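Local coordinates for protein cellulase (Bacteroides salanitronis, PDB 6WQY) that probably hydrolyses internal beta-1,4-glucosidic bonds of cellulose and related plant polysaccharides, this chain being the glycoside hydrolase family 5 catalytic domain, at residues 153-157 with 168-172; 197-201 with 234-239; 216-222 with 244-249. All blocks are in the same frame, centred on the assembly; numbering follows the deposited sequence.

How the contacts relate
The three contacts occupy adjoining parts of one (beta/alpha)8 barrel. Contacts 1 and 3 meet within its sheet, their centres about 11 Å apart: Phe169 O lies 2.8 Å from Gly220 N and Ala171 N 2.9 Å from Gly220 O, so strands 167-170 and 219-222 are neighbours. Contact 2 lies outside this wall, its centre about 15 Å from that of contact 1 and about 11 Å from that of contact 3. Asn200 joins it to both, with OD1 3.6 Å from Ala171 CB and ND2 2.9 Å from Pro222 O. The side chain of Ile156 in contact 1 is about 9 Å from a bound magnesium ion; contacts 2 and 3 lie away from the Glu95 metal site.

Contact 1 (153-157 with 168-172); sequences WTQIA and VFEAM
Helix 139-159 is followed in the chain by strand 167-170, and this contact packs the last part of the helix onto the strand it leads into, an alpha-to-beta step of the TIM barrel. Residues 153-157 are regular alpha helix, with Ala157 N bonded to Trp153 O at 2.8 Å. Residues 168-170 are extended, and Ala171 leaves the strand at phi/psi -57/-46°. The short axes run nearly antiparallel, at 164° and 11.0 Å, which places the CA of Trp153 8.2 Å from that of Ala171 and the CA of Ala157 8.3 Å from that of Phe169.

Two aromatic side chains fill the gap. Trp153 leaves the helix sideways in an m rotamer (chi1 -85°, chi2 115°), and its indole lies along the strand: CZ3 is 3.5 Å from Phe169 CB, CZ2 is 3.2 Å from Glu170 O, and NE1 donates to Ala171 O at 3.0 Å and 148°. Phe169 points toward the helix, also m (chi1 -58°, chi2 -25°), so that CE2 rests 3.8 Å from Ala157 CA and 3.9 Å from Ala157 CB. The Phe169 ring and the six-membered ring of Trp153 meet obliquely, with centroids 5.4 Å apart and planes at 35°. Phe203 of helix 191-209 adds an edge-to-face contact to Trp153.

Glu170 alternates away from the helix, where its carboxylate bonds Tyr306 and Arg76. The chemistry is mainly apolar: ring and aliphatic carbons pack between helix and strand, the indole also touches the Glu170 carbonyl, and the one hydrogen bond between the segments satisfies the buried indole N-H and fixes where the ring sits along the strand.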
loop_
_atom_site.group_PDB
_atom_site.type_symbol
_atom_site.label_atom_id
_atom_site.label_comp_id
_atom_site.label_asym_id
_atom_site.label_seq_id
_atom_site.Cartn_x
_atom_site.Cartn_y
_atom_site.Cartn_z
ATOM N N TRP A 153 8.185 -13.698 -7.656
ATOM C CA TRP A 153 7.122 -14.050 -6.724
ATOM C C TRP A 153 7.193 -15.514 -6.319
ATOM O O TRP A 153 6.827 -15.840 -5.185
ATOM C CB TRP A 153 5.748 -13.648 -7.262
ATOM C CG TRP A 153 5.441 -12.221 -6.937
ATOM C CD1 TRP A 153 5.281 -11.171 -7.802
ATOM C CD2 TRP A 153 5.287 -11.677 -5.620
ATOM N NE1 TRP A 153 5.030 -10.007 -7.090
ATOM C CE2 TRP A 153 5.018 -10.301 -5.751
ATOM C CE3 TRP A 153 5.324 -12.228 -4.337
ATOM C CZ2 TRP A 153 4.824 -9.473 -4.662
ATOM C CZ3 TRP A 153 5.120 -11.400 -3.250
ATOM C CH2 TRP A 153 4.886 -10.036 -3.420
ATOM N N THR A 154 7.667 -16.410 -7.192
ATOM C CA THR A 154 7.876 -17.797 -6.770
ATOM C C THR A 154 8.877 -17.860 -5.622
ATOM O O THR A 154 8.652 -18.532 -4.609
ATOM C CB THR A 154 8.351 -18.649 -7.956
ATOM O OG1 THR A 154 7.319 -18.706 -8.947
ATOM C CG2 THR A 154 8.688 -20.062 -7.525
ATOM N N GLN A 155 9.997 -17.148 -5.768
ATOM C CA GLN A 155 11.011 -17.147 -4.720
ATOM C C GLN A 155 10.502 -16.499 -3.438
ATOM O O GLN A 155 10.783 -16.991 -2.332
ATOM C CB GLN A 155 12.263 -16.429 -5.208
ATOM C CG GLN A 155 13.044 -17.168 -6.260
ATOM C CD GLN A 155 14.082 -16.272 -6.876
ATOM O OE1 GLN A 155 15.152 -16.067 -6.300
ATOM N NE2 GLN A 155 13.768 -15.709 -8.022
ATOM N N ILE A 156 9.793 -15.377 -3.549
ATOM C CA ILE A 156 9.278 -14.712 -2.352
ATOM C C ILE A 156 8.263 -15.608 -1.657
ATOM O O ILE A 156 8.314 -15.821 -0.436
ATOM C CB ILE A 156 8.687 -13.341 -2.720
ATOM C CG1 ILE A 156 9.765 -12.410 -3.276
ATOM C CG2 ILE A 156 7.998 -12.733 -1.512
ATOM C CD1 ILE A 156 9.189 -11.224 -4.058
ATOM N N ALA A 157 7.335 -16.175 -2.430
ATOM C CA ALA A 157 6.333 -17.061 -1.846
ATOM C C ALA A 157 6.987 -18.258 -1.177
ATOM O O ALA A 157 6.587 -18.663 -0.070
ATOM C CB ALA A 157 5.359 -17.519 -2.928
ATOM N N VAL A 168 0.445 -10.861 3.923
ATOM C CA VAL A 168 -0.188 -10.598 2.634
ATOM C C VAL A 168 0.899 -10.280 1.614
ATOM O O VAL A 168 1.870 -9.588 1.932
ATOM C CB VAL A 168 -1.122 -9.376 2.782
ATOM C CG1 VAL A 168 -1.702 -8.922 1.447
ATOM C CG2 VAL A 168 -2.226 -9.647 3.784
ATOM N N PHE A 169 0.727 -10.769 0.382
ATOM C CA PHE A 169 1.579 -10.359 -0.735
ATOM C C PHE A 169 0.783 -9.405 -1.630
ATOM O O PHE A 169 -0.342 -9.738 -2.020
ATOM C CB PHE A 169 2.000 -11.558 -1.602
ATOM C CG PHE A 169 2.736 -12.667 -0.876
ATOM C CD1 PHE A 169 3.458 -12.471 0.291
ATOM C CD2 PHE A 169 2.694 -13.938 -1.428
ATOM C CE1 PHE A 169 4.118 -13.532 0.898
ATOM C CE2 PHE A 169 3.348 -14.996 -0.827
ATOM C CZ PHE A 169 4.067 -14.797 0.334
ATOM N N GLU A 170 1.381 -8.263 -1.986
ATOM C CA GLU A 170 0.805 -7.276 -2.902
ATOM C C GLU A 170 1.654 -7.268 -4.172
ATOM O O GLU A 170 2.861 -7.057 -4.108
ATOM C CB GLU A 170 0.813 -5.908 -2.224
ATOM C CG GLU A 170 0.405 -4.753 -3.107
ATOM C CD GLU A 170 0.623 -3.429 -2.407
ATOM O OE1 GLU A 170 -0.163 -3.110 -1.457
ATOM O OE2 GLU A 170 1.582 -2.716 -2.761
ATOM N N ALA A 171 1.017 -7.492 -5.324
ATOM C CA ALA A 171 1.732 -7.853 -6.547
ATOM C C ALA A 171 2.788 -6.833 -6.932
ATOM O O ALA A 171 3.886 -7.204 -7.370
ATOM C CB ALA A 171 0.718 -7.950 -7.680
ATOM N N MET A 172 2.421 -5.550 -6.875
ATOM C CA MET A 172 3.241 -4.429 -7.323
ATOM C C MET A 172 2.586 -3.174 -6.778
ATOM O O MET A 172 1.565 -3.241 -6.080
ATOM C CB MET A 172 3.430 -4.419 -8.833
ATOM C CG MET A 172 2.189 -4.318 -9.638
ATOM S SD MET A 172 2.426 -4.942 -11.329
ATOM C CE MET A 172 2.199 -6.694 -11.010
#

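Contact 2 (197-201 with 234-239); sequences NEWNQ and NFVLPQ
Regular alpha helix at residues 197-201, with Gln201 N bonded to Asn197 O at 3.1 Å, lies beside an irregular extended run, 235-239, that follows helix 228-234. The CA atoms pair Asn197 with Val236 at 6.1 Å and Gln201 with Pro238 at 5.2 Å, one helical turn matching two residues of loop. Asn197 points toward the loop (chi1 -74°, chi2 -41°) and uses both amide atoms on backbone: ND2 donates to Asn234 O and OD1 accepts from Val236 N, each at 3.0 Å and 164°. Water 1 lies 2.7 Å from Asn197 OD1 and 2.8 Å from Val236 O; water 2 bridges Asn197 O and Val236 O at 2.9 Å from each.

In the TIM barrel this loop returns the chain to strand 246-251, so the contact ties an outer helix to the crossover of a following beta-alpha-beta unit. A turn on, Asn200 (chi1 -78°, m) sets CB 4.0 Å from Pro238 CG and ND2 4.2 Å from Phe235 CE2; the same ND2 donates to water 1 at 2.9 Å and to Pro222 O. Gln201 starts sideways, but chi1 -173° with chi2 and chi3 both at 70° folds its amide against Gln239: OE1 accepts from Gln239 N at 2.8 Å and 142°, and NE2 donates to Gln239 O at 2.9 Å and 174°, with Asp205 OD1 as a second acceptor.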
loop_
_atom_site.group_PDB
_atom_site.type_symbol
_atom_site.label_atom_id
_atom_site.label_comp_id
_atom_site.label_asym_id
_atom_site.label_seq_id
_atom_site.Cartn_x
_atom_site.Cartn_y
_atom_site.Cartn_z
ATOM N N ASN A 197 -3.757 -6.028 -15.932
ATOM C CA ASN A 197 -4.608 -7.117 -15.473
ATOM C C ASN A 197 -3.959 -8.477 -15.717
ATOM O O ASN A 197 -4.074 -9.385 -14.876
ATOM C CB ASN A 197 -5.989 -7.028 -16.120
ATOM C CG ASN A 197 -6.839 -5.902 -15.540
ATOM O OD1 ASN A 197 -6.841 -5.671 -14.329
ATOM N ND2 ASN A 197 -7.573 -5.207 -16.392
ATOM N N GLU A 198 -3.267 -8.638 -16.851
ATOM C CA GLU A 198 -2.539 -9.870 -17.124
ATOM C C GLU A 198 -1.428 -10.089 -16.106
ATOM O O GLU A 198 -1.205 -11.223 -15.649
ATOM C CB GLU A 198 -1.922 -9.832 -18.533
ATOM C CG GLU A 198 -2.909 -9.848 -19.678
ATOM C CD GLU A 198 -2.286 -9.608 -21.063
ATOM O OE1 GLU A 198 -1.033 -9.631 -21.224
ATOM O OE2 GLU A 198 -3.074 -9.398 -22.024
ATOM N N TRP A 199 -0.693 -9.027 -15.766
ATOM C CA TRP A 199 0.386 -9.152 -14.795
ATOM C C TRP A 199 -0.136 -9.589 -13.437
ATOM O O TRP A 199 0.481 -10.432 -12.765
ATOM C CB TRP A 199 1.107 -7.817 -14.646
ATOM C CG TRP A 199 1.937 -7.395 -15.822
ATOM C CD1 TRP A 199 2.173 -8.078 -16.972
ATOM C CD2 TRP A 199 2.648 -6.163 -15.929
ATOM N NE1 TRP A 199 3.012 -7.336 -17.788
ATOM C CE2 TRP A 199 3.303 -6.150 -17.166
ATOM C CE3 TRP A 199 2.789 -5.065 -15.081
ATOM C CZ2 TRP A 199 4.096 -5.073 -17.578
ATOM C CZ3 TRP A 199 3.565 -4.003 -15.488
ATOM C CH2 TRP A 199 4.214 -4.020 -16.715
ATOM N N ASN A 200 -1.268 -9.026 -13.006
ATOM C CA ASN A 200 -1.830 -9.447 -11.732
ATOM C C ASN A 200 -2.194 -10.925 -11.764
ATOM O O ASN A 200 -2.018 -11.635 -10.761
ATOM C CB ASN A 200 -3.037 -8.591 -11.364
ATOM C CG ASN A 200 -2.645 -7.227 -10.820
ATOM O OD1 ASN A 200 -1.549 -7.048 -10.276
ATOM N ND2 ASN A 200 -3.557 -6.266 -10.938
ATOM N N GLN A 201 -2.707 -11.403 -12.898
ATOM C CA GLN A 201 -3.021 -12.826 -13.022
ATOM C C GLN A 201 -1.761 -13.684 -12.933
ATOM O O GLN A 201 -1.767 -14.750 -12.302
ATOM C CB GLN A 201 -3.749 -13.099 -14.338
ATOM C CG GLN A 201 -4.253 -14.531 -14.464
ATOM C CD GLN A 201 -5.398 -14.795 -13.517
ATOM O OE1 GLN A 201 -6.498 -14.281 -13.707
ATOM N NE2 GLN A 201 -5.147 -15.566 -12.467
ATOM N N ASN A 234 -11.391 0.003 -15.039
ATOM C CA ASN A 234 -10.595 -0.884 -15.879
ATOM C C ASN A 234 -10.035 -2.113 -15.189
ATOM O O ASN A 234 -9.591 -3.037 -15.893
ATOM C CB ASN A 234 -9.438 -0.123 -16.546
ATOM C CG ASN A 234 -9.910 1.118 -17.257
ATOM O OD1 ASN A 234 -9.687 2.251 -16.783
ATOM N ND2 ASN A 234 -10.562 0.933 -18.360
ATOM N N PHE A 235 -9.999 -2.171 -13.866
ATOM C CA PHE A 235 -9.473 -3.342 -13.169
ATOM C C PHE A 235 -10.370 -4.549 -13.412
ATOM O O PHE A 235 -11.598 -4.437 -13.409
ATOM C CB PHE A 235 -9.399 -3.023 -11.670
ATOM C CG PHE A 235 -9.036 -4.192 -10.797
ATOM C CD1 PHE A 235 -10.018 -5.024 -10.322
ATOM C CD2 PHE A 235 -7.725 -4.417 -10.396
ATOM C CE1 PHE A 235 -9.716 -6.093 -9.502
ATOM C CE2 PHE A 235 -7.413 -5.473 -9.570
ATOM C CZ PHE A 235 -8.407 -6.320 -9.125
ATOM N N VAL A 236 -9.745 -5.709 -13.589
ATOM C CA VAL A 236 -10.438 -6.987 -13.695
ATOM C C VAL A 236 -9.883 -7.903 -12.613
ATOM O O VAL A 236 -8.673 -8.122 -12.543
ATOM C CB VAL A 236 -10.262 -7.622 -15.088
ATOM C CG1 VAL A 236 -10.896 -9.018 -15.113
ATOM C CG2 VAL A 236 -10.856 -6.730 -16.170
ATOM N N LEU A 237 -10.751 -8.437 -11.780
ATOM C CA LEU A 237 -10.300 -9.325 -10.712
ATOM C C LEU A 237 -9.715 -10.592 -11.317
ATOM O O LEU A 237 -10.371 -11.229 -12.138
ATOM C CB LEU A 237 -11.482 -9.682 -9.820
ATOM C CG LEU A 237 -11.135 -10.341 -8.488
ATOM C CD1 LEU A 237 -10.406 -9.387 -7.564
ATOM C CD2 LEU A 237 -12.410 -10.871 -7.819
ATOM N N PRO A 238 -8.501 -10.993 -10.935
ATOM C CA PRO A 238 -7.941 -12.236 -11.470
ATOM C C PRO A 238 -8.784 -13.434 -11.082
ATOM O O PRO A 238 -9.473 -13.429 -10.048
ATOM C CB PRO A 238 -6.563 -12.327 -10.807
ATOM C CG PRO A 238 -6.204 -10.901 -10.526
ATOM C CD PRO A 238 -7.506 -10.244 -10.136
ATOM N N GLN A 239 -8.692 -14.480 -11.902
ATOM C CA GLN A 239 -9.196 -15.790 -11.515
ATOM C C GLN A 239 -8.318 -16.372 -10.416
ATOM O O GLN A 239 -7.114 -16.120 -10.354
ATOM C CB GLN A 239 -9.158 -16.723 -12.718
ATOM C CG GLN A 239 -9.979 -16.244 -13.898
ATOM C CD GLN A 239 -11.441 -16.073 -13.556
ATOM O OE1 GLN A 239 -12.126 -17.032 -13.196
ATOM N NE2 GLN A 239 -11.931 -14.844 -13.663
HETATM O O HOH W 1 -6.027 -7.156 -12.185
HETATM O O HOH W 2 -6.761 -9.852 -13.899
#

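Contact 3 (216-222 with 244-249); sequences TRYLGVP and NRLMVA
Arg245 lays its aliphatic part across the Tyr218 ring: CD stands 3.4 Å from the ring centroid, only 6° off the normal, a CH-pi contact. Chi1 and chi2 near -68° with chi3 at 179° bring it there. Its NE makes a weak bond to Thr216 O (3.3 Å, 123°), NH1 bonds Asn244 O at 2.9 Å, and NH2 forms a salt bridge with Glu22; Tyr218, in an m rotamer (chi1 -65°) that sets its ring face against Arg245, hydrogen-bonds Gly21 O through OH.

Beyond this pair the two segments become parallel beta strands, 219-222 and 246-249, with axes 4.4 Å apart at 38° (signed -38°). Register runs Leu219-Leu246, Gly220-Met247, Val221-Val248 and Pro222-Ala249, CA atoms 4.6 to 5.2 Å apart. The ladder alternates in direction: Leu219 N to Arg245 O (2.9 Å), Met247 N to Leu219 O (2.8 Å), Val221 N to Met247 O (2.9 Å) and Ala249 N to Val221 O (3.0 Å).

Successive strands of a beta-alpha-beta crossover through helix 228-234, these two form adjacent staves of the TIM barrel. Leu219, Val221, Leu246 and Val248 share the outer face, where Leu219 CB is 3.9 Å from Leu246 CD2. There Leu219 and Val221 meet helix 191-209, and Val248 meets Phe235. Met247 and Ala249 lie inside the barrel against Tyr306, with strands 167-170 and 305-310 flanking the pair.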
loop_
_atom_site.group_PDB
_atom_site.type_symbol
_atom_site.label_atom_id
_atom_site.label_comp_id
_atom_site.label_asym_id
_atom_site.label_seq_id
_atom_site.Cartn_x
_atom_site.Cartn_y
_atom_site.Cartn_z
ATOM N N THR A 216 -3.957 -20.253 0.081
ATOM C CA THR A 216 -5.081 -19.591 0.732
ATOM C C THR A 216 -4.703 -18.242 1.338
ATOM O O THR A 216 -5.497 -17.674 2.096
ATOM C CB THR A 216 -5.703 -20.503 1.804
ATOM O OG1 THR A 216 -4.678 -21.025 2.656
ATOM C CG2 THR A 216 -6.436 -21.673 1.159
ATOM N N ARG A 217 -3.522 -17.728 1.023
ATOM C CA ARG A 217 -3.066 -16.436 1.524
ATOM C C ARG A 217 -3.855 -15.304 0.875
ATOM O O ARG A 217 -4.214 -15.371 -0.299
ATOM C CB ARG A 217 -1.581 -16.275 1.178
ATOM C CG ARG A 217 -0.920 -15.055 1.803
ATOM C CD ARG A 217 0.572 -14.975 1.532
ATOM N NE ARG A 217 1.280 -16.190 1.888
ATOM C CZ ARG A 217 1.502 -16.603 3.130
ATOM N NH1 ARG A 217 1.098 -15.879 4.165
ATOM N NH2 ARG A 217 2.129 -17.758 3.336
ATOM N N TYR A 218 -4.120 -14.233 1.645
ATOM C CA TYR A 218 -4.708 -13.029 1.063
ATOM C C TYR A 218 -3.653 -12.294 0.245
ATOM O O TYR A 218 -2.501 -12.140 0.675
ATOM C CB TYR A 218 -5.261 -12.094 2.145
ATOM C CG TYR A 218 -6.431 -12.660 2.920
ATOM C CD1 TYR A 218 -6.233 -13.572 3.930
ATOM C CD2 TYR A 218 -7.741 -12.287 2.624
ATOM C CE1 TYR A 218 -7.298 -14.097 4.642
ATOM C CE2 TYR A 218 -8.810 -12.817 3.320
ATOM C CZ TYR A 218 -8.587 -13.711 4.336
ATOM O OH TYR A 218 -9.629 -14.254 5.050
ATOM N N LEU A 219 -4.052 -11.855 -0.944
ATOM C CA LEU A 219 -3.173 -11.158 -1.866
ATOM C C LEU A 219 -3.795 -9.825 -2.258
ATOM O O LEU A 219 -5.023 -9.708 -2.376
ATOM C CB LEU A 219 -2.940 -11.974 -3.138
ATOM C CG LEU A 219 -2.558 -13.439 -2.935
ATOM C CD1 LEU A 219 -2.426 -14.131 -4.287
ATOM C CD2 LEU A 219 -1.283 -13.594 -2.130
ATOM N N GLY A 220 -2.939 -8.822 -2.480
ATOM C CA GLY A 220 -3.366 -7.523 -2.982
ATOM C C GLY A 220 -2.978 -7.360 -4.444
ATOM O O GLY A 220 -1.876 -7.732 -4.841
ATOM N N VAL A 221 -3.890 -6.790 -5.224
ATOM C CA VAL A 221 -3.685 -6.552 -6.652
ATOM C C VAL A 221 -4.154 -5.144 -6.993
ATOM O O VAL A 221 -5.290 -4.780 -6.658
ATOM C CB VAL A 221 -4.382 -7.625 -7.514
ATOM C CG1 VAL A 221 -3.568 -8.912 -7.500
ATOM C CG2 VAL A 221 -5.808 -7.891 -7.039
ATOM N N PRO A 222 -3.321 -4.329 -7.661
ATOM C CA PRO A 222 -3.706 -2.942 -7.914
ATOM C C PRO A 222 -4.314 -2.703 -9.285
ATOM O O PRO A 222 -4.133 -3.471 -10.235
ATOM C CB PRO A 222 -2.367 -2.198 -7.805
ATOM C CG PRO A 222 -1.382 -3.186 -8.396
ATOM C CD PRO A 222 -1.875 -4.543 -7.882
ATOM N N ASN A 244 -12.431 -15.315 -2.332
ATOM C CA ASN A 244 -12.353 -14.254 -1.323
ATOM C C ASN A 244 -10.959 -14.056 -0.748
ATOM O O ASN A 244 -10.826 -13.699 0.427
ATOM C CB ASN A 244 -13.350 -14.515 -0.186
ATOM C CG ASN A 244 -14.719 -14.778 -0.691
ATOM O OD1 ASN A 244 -15.172 -14.063 -1.588
ATOM N ND2 ASN A 244 -15.381 -15.802 -0.163
ATOM N N ARG A 245 -9.923 -14.238 -1.568
ATOM C CA ARG A 245 -8.557 -14.044 -1.103
ATOM C C ARG A 245 -7.792 -13.052 -1.964
ATOM O O ARG A 245 -6.561 -12.978 -1.848
ATOM C CB ARG A 245 -7.793 -15.365 -1.004
ATOM C CG ARG A 245 -8.316 -16.314 0.073
ATOM C CD ARG A 245 -8.072 -15.780 1.469
ATOM N NE ARG A 245 -8.595 -16.668 2.498
ATOM C CZ ARG A 245 -9.854 -16.659 2.923
ATOM N NH1 ARG A 245 -10.740 -15.804 2.406
ATOM N NH2 ARG A 245 -10.244 -17.504 3.867
ATOM N N LEU A 246 -8.477 -12.281 -2.807
ATOM C CA LEU A 246 -7.864 -11.219 -3.589
ATOM C C LEU A 246 -8.492 -9.893 -3.195
ATOM O O LEU A 246 -9.720 -9.752 -3.202
ATOM C CB LEU A 246 -8.044 -11.430 -5.089
ATOM C CG LEU A 246 -7.463 -12.717 -5.647
ATOM C CD1 LEU A 246 -7.694 -12.762 -7.153
ATOM C CD2 LEU A 246 -5.995 -12.902 -5.317
ATOM N N MET A 247 -7.642 -8.916 -2.871
ATOM C CA MET A 247 -8.080 -7.602 -2.413
ATOM C C MET A 247 -7.582 -6.539 -3.382
ATOM O O MET A 247 -6.406 -6.558 -3.765
ATOM C CB MET A 247 -7.538 -7.297 -1.002
ATOM C CG MET A 247 -7.716 -8.429 0.002
ATOM S SD MET A 247 -7.196 -8.034 1.666
ATOM C CE MET A 247 -5.435 -7.838 1.430
ATOM N N VAL A 248 -8.462 -5.628 -3.780
ATOM C CA VAL A 248 -8.092 -4.546 -4.692
ATOM C C VAL A 248 -7.366 -3.461 -3.913
ATOM O O VAL A 248 -7.892 -2.922 -2.935
ATOM C CB VAL A 248 -9.334 -3.967 -5.373
ATOM C CG1 VAL A 248 -8.954 -2.908 -6.394
ATOM C CG2 VAL A 248 -10.161 -5.076 -6.029
ATOM N N ALA A 249 -6.166 -3.114 -4.359
ATOM C CA ALA A 249 -5.356 -2.084 -3.725
ATOM C C ALA A 249 -5.512 -0.761 -4.460
ATOM O O ALA A 249 -5.323 -0.712 -5.672
ATOM C CB ALA A 249 -3.880 -2.494 -3.757
#